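Local coordinates for beta-N-acetylhexosaminidase (Arthrobacter aurescens, PDB 3RCN), which probably hydrolyses terminal non-reducing N-acetyl-D-hexosamine residues from N-acetyl-beta-D-hexosaminides, as a member of glycoside hydrolase family 20, at residues 427-432 with 489-494. Sequence-based numbering, arbitrary orientation.
Sequences TLQAVY and RDYDEF
The ring of Tyr-432 projects from the short helix 428-432 into a slot whose two walls are Arg-489 and Phe-494. Its CB already points toward the other segment and CG is anti to the backbone N (chi1 -178°); a flat group is what so narrow a gap accepts. Over one face lies the arginine's aliphatic part, CD standing 3.7 Å from the centroid of the Tyr-432 ring in a CH-pi contact. The opposite face carries Phe-494 in an offset stack, the two ring centroids 4.3 Å apart and the planes inclined by 25°; Phe-494 CB also sits over this face. Arginine suits its wall because the methylenes give an apolar surface while the charged end stays available to water: one water accepts from Arg-489 NH2 and donates to Tyr-432 O. The phenol oxygen, carried through the slot, bonds to Glu-480 of helix 474-483 and is hydrogen-bonded to a second water, which accepts from Asp-490 N.

Beside this slot the fit is reversed, Tyr-491 lying on the surface of helix 428-432. Gln-429 suits this exposed place, setting a methylene over the ring and ending in a flat polar group: CB sits 3.4 Å from the centroid of the Tyr-491 ring, over its centre, and beyond CG the chain runs extended, its amide stacked on the ring with 3° between planes. Leu-428 CD2 meets Tyr-491 OH at 3.7 Å, while the edge of the Tyr-491 ring adjoins Tyr-432 CD2.

Both helices begin here with N-caps: Thr-427 OG1 accepts from Ala-430 N at 3.1 Å, and the Asp-490 carboxylate receives weak bonds from Asp-492 N and Glu-493 N. Interlocking aromatic side chains thus join the short helix 428-432 to the first turn of helix 491-508 beside helix 474-483, as peripheral helix packing around the family 20 alpha/beta barrel.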
loop_
_atom_site.group_PDB
_atom_site.type_symbol
_atom_site.label_atom_id
_atom_site.label_comp_id
_atom_site.label_asym_id
_atom_site.label_seq_id
_atom_site.Cartn_x
_atom_site.Cartn_y
_atom_site.Cartn_z
ATOM N N THR A 427 -18.001 20.791 0.695
ATOM C CA THR A 427 -18.756 19.575 0.933
ATOM C C THR A 427 -18.858 18.752 -0.333
ATOM O O THR A 427 -18.458 19.192 -1.414
ATOM C CB THR A 427 -20.178 19.900 1.418
ATOM O OG1 THR A 427 -20.900 20.555 0.368
ATOM C CG2 THR A 427 -20.132 20.811 2.632
ATOM N N LEU A 428 -19.450 17.573 -0.199
ATOM C CA LEU A 428 -19.624 16.681 -1.333
ATOM C C LEU A 428 -20.526 17.326 -2.386
ATOM O O LEU A 428 -20.252 17.253 -3.579
ATOM C CB LEU A 428 -20.215 15.348 -0.874
ATOM C CG LEU A 428 -20.373 14.337 -2.001
ATOM C CD1 LEU A 428 -19.011 13.995 -2.617
ATOM C CD2 LEU A 428 -21.052 13.099 -1.463
ATOM N N GLN A 429 -21.603 17.959 -1.937
ATOM C CA GLN A 429 -22.564 18.545 -2.854
ATOM C C GLN A 429 -21.994 19.815 -3.494
ATOM O O GLN A 429 -22.108 20.014 -4.700
ATOM C CB GLN A 429 -23.879 18.828 -2.129
ATOM C CG GLN A 429 -24.965 19.461 -2.982
ATOM C CD GLN A 429 -26.203 19.810 -2.162
ATOM O OE1 GLN A 429 -27.196 20.288 -2.696
ATOM N NE2 GLN A 429 -26.144 19.570 -0.856
ATOM N N ALA A 430 -21.363 20.660 -2.685
ATOM C CA ALA A 430 -20.772 21.891 -3.190
ATOM C C ALA A 430 -19.797 21.591 -4.330
ATOM O O ALA A 430 -19.848 22.201 -5.390
ATOM C CB ALA A 430 -20.075 22.644 -2.065
ATOM N N VAL A 431 -18.917 20.630 -4.092
ATOM C CA VAL A 431 -17.908 20.227 -5.052
ATOM C C VAL A 431 -18.538 19.623 -6.311
ATOM O O VAL A 431 -17.963 19.699 -7.398
ATOM C CB VAL A 431 -16.945 19.208 -4.389
ATOM C CG1 VAL A 431 -16.558 18.094 -5.344
ATOM C CG2 VAL A 431 -15.730 19.914 -3.827
ATOM N N TYR A 432 -19.712 19.011 -6.162
ATOM C CA TYR A 432 -20.359 18.355 -7.293
ATOM C C TYR A 432 -21.037 19.367 -8.183
ATOM O O TYR A 432 -21.273 19.117 -9.364
ATOM C CB TYR A 432 -21.395 17.342 -6.830
ATOM C CG TYR A 432 -22.064 16.584 -7.968
ATOM C CD1 TYR A 432 -21.353 15.644 -8.716
ATOM C CD2 TYR A 432 -23.411 16.784 -8.280
ATOM C CE1 TYR A 432 -21.958 14.937 -9.751
ATOM C CE2 TYR A 432 -24.024 16.084 -9.316
ATOM C CZ TYR A 432 -23.290 15.160 -10.041
ATOM O OH TYR A 432 -23.878 14.461 -11.067
ATOM N N ARG A 489 -26.795 16.959 -14.733
ATOM C CA ARG A 489 -26.298 17.065 -13.360
ATOM C C ARG A 489 -27.383 17.363 -12.324
ATOM O O ARG A 489 -28.015 18.419 -12.358
ATOM C CB ARG A 489 -25.198 18.124 -13.272
ATOM C CG ARG A 489 -24.663 18.356 -11.867
ATOM C CD ARG A 489 -23.146 18.246 -11.832
ATOM N NE ARG A 489 -22.658 17.321 -12.848
ATOM C CZ ARG A 489 -21.733 17.631 -13.748
ATOM N NH1 ARG A 489 -21.357 16.729 -14.645
ATOM N NH2 ARG A 489 -21.177 18.841 -13.753
ATOM N N ASP A 490 -27.593 16.404 -11.423
ATOM C CA ASP A 490 -28.442 16.562 -10.241
ATOM C C ASP A 490 -27.778 15.855 -9.051
ATOM O O ASP A 490 -27.451 14.668 -9.126
ATOM C CB ASP A 490 -29.839 15.985 -10.506
ATOM C CG ASP A 490 -30.663 15.806 -9.232
ATOM O OD1 ASP A 490 -30.609 16.685 -8.341
ATOM O OD2 ASP A 490 -31.381 14.786 -9.127
ATOM N N TYR A 491 -27.604 16.571 -7.945
ATOM C CA TYR A 491 -26.901 16.008 -6.795
ATOM C C TYR A 491 -27.626 14.824 -6.170
ATOM O O TYR A 491 -26.994 13.824 -5.833
ATOM C CB TYR A 491 -26.633 17.073 -5.727
ATOM C CG TYR A 491 -25.992 16.526 -4.473
ATOM C CD1 TYR A 491 -24.703 16.006 -4.497
ATOM C CD2 TYR A 491 -26.674 16.525 -3.265
ATOM C CE1 TYR A 491 -24.112 15.508 -3.355
ATOM C CE2 TYR A 491 -26.093 16.032 -2.116
ATOM C CZ TYR A 491 -24.809 15.525 -2.164
ATOM O OH TYR A 491 -24.224 15.024 -1.017
ATOM N N ASP A 492 -28.943 14.944 -6.008
ATOM C CA ASP A 492 -29.736 13.905 -5.351
ATOM C C ASP A 492 -29.659 12.604 -6.127
ATOM O O ASP A 492 -29.610 11.521 -5.545
ATOM C CB ASP A 492 -31.194 14.334 -5.196
ATOM C CG ASP A 492 -31.364 15.480 -4.221
ATOM O OD1 ASP A 492 -30.595 15.551 -3.236
ATOM O OD2 ASP A 492 -32.265 16.318 -4.447
ATOM N N GLU A 493 -29.646 12.720 -7.448
ATOM C CA GLU A 493 -29.532 11.558 -8.313
ATOM C C GLU A 493 -28.155 10.924 -8.144
ATOM O O GLU A 493 -28.039 9.706 -7.987
ATOM C CB GLU A 493 -29.770 11.965 -9.767
ATOM C CG GLU A 493 -29.921 10.805 -10.727
ATOM C CD GLU A 493 -28.587 10.218 -11.166
ATOM O OE1 GLU A 493 -27.685 11.006 -11.552
ATOM O OE2 GLU A 493 -28.452 8.970 -11.125
ATOM N N PHE A 494 -27.122 11.764 -8.173
ATOM C CA PHE A 494 -25.740 11.337 -7.967
ATOM C C PHE A 494 -25.567 10.527 -6.682
ATOM O O PHE A 494 -24.862 9.521 -6.675
ATOM C CB PHE A 494 -24.813 12.558 -7.937
ATOM C CG PHE A 494 -23.370 12.226 -7.653
ATOM C CD1 PHE A 494 -22.551 11.717 -8.650
ATOM C CD2 PHE A 494 -22.831 12.433 -6.392
ATOM C CE1 PHE A 494 -21.222 11.406 -8.390
ATOM C CE2 PHE A 494 -21.499 12.127 -6.120
ATOM C CZ PHE A 494 -20.694 11.614 -7.122
HETATM O O HOH W 1 -22.715 17.223 1.109
HETATM O O HOH W 2 -21.147 20.646 -11.866
HETATM O O HOH W 3 -26.474 13.594 -12.188
#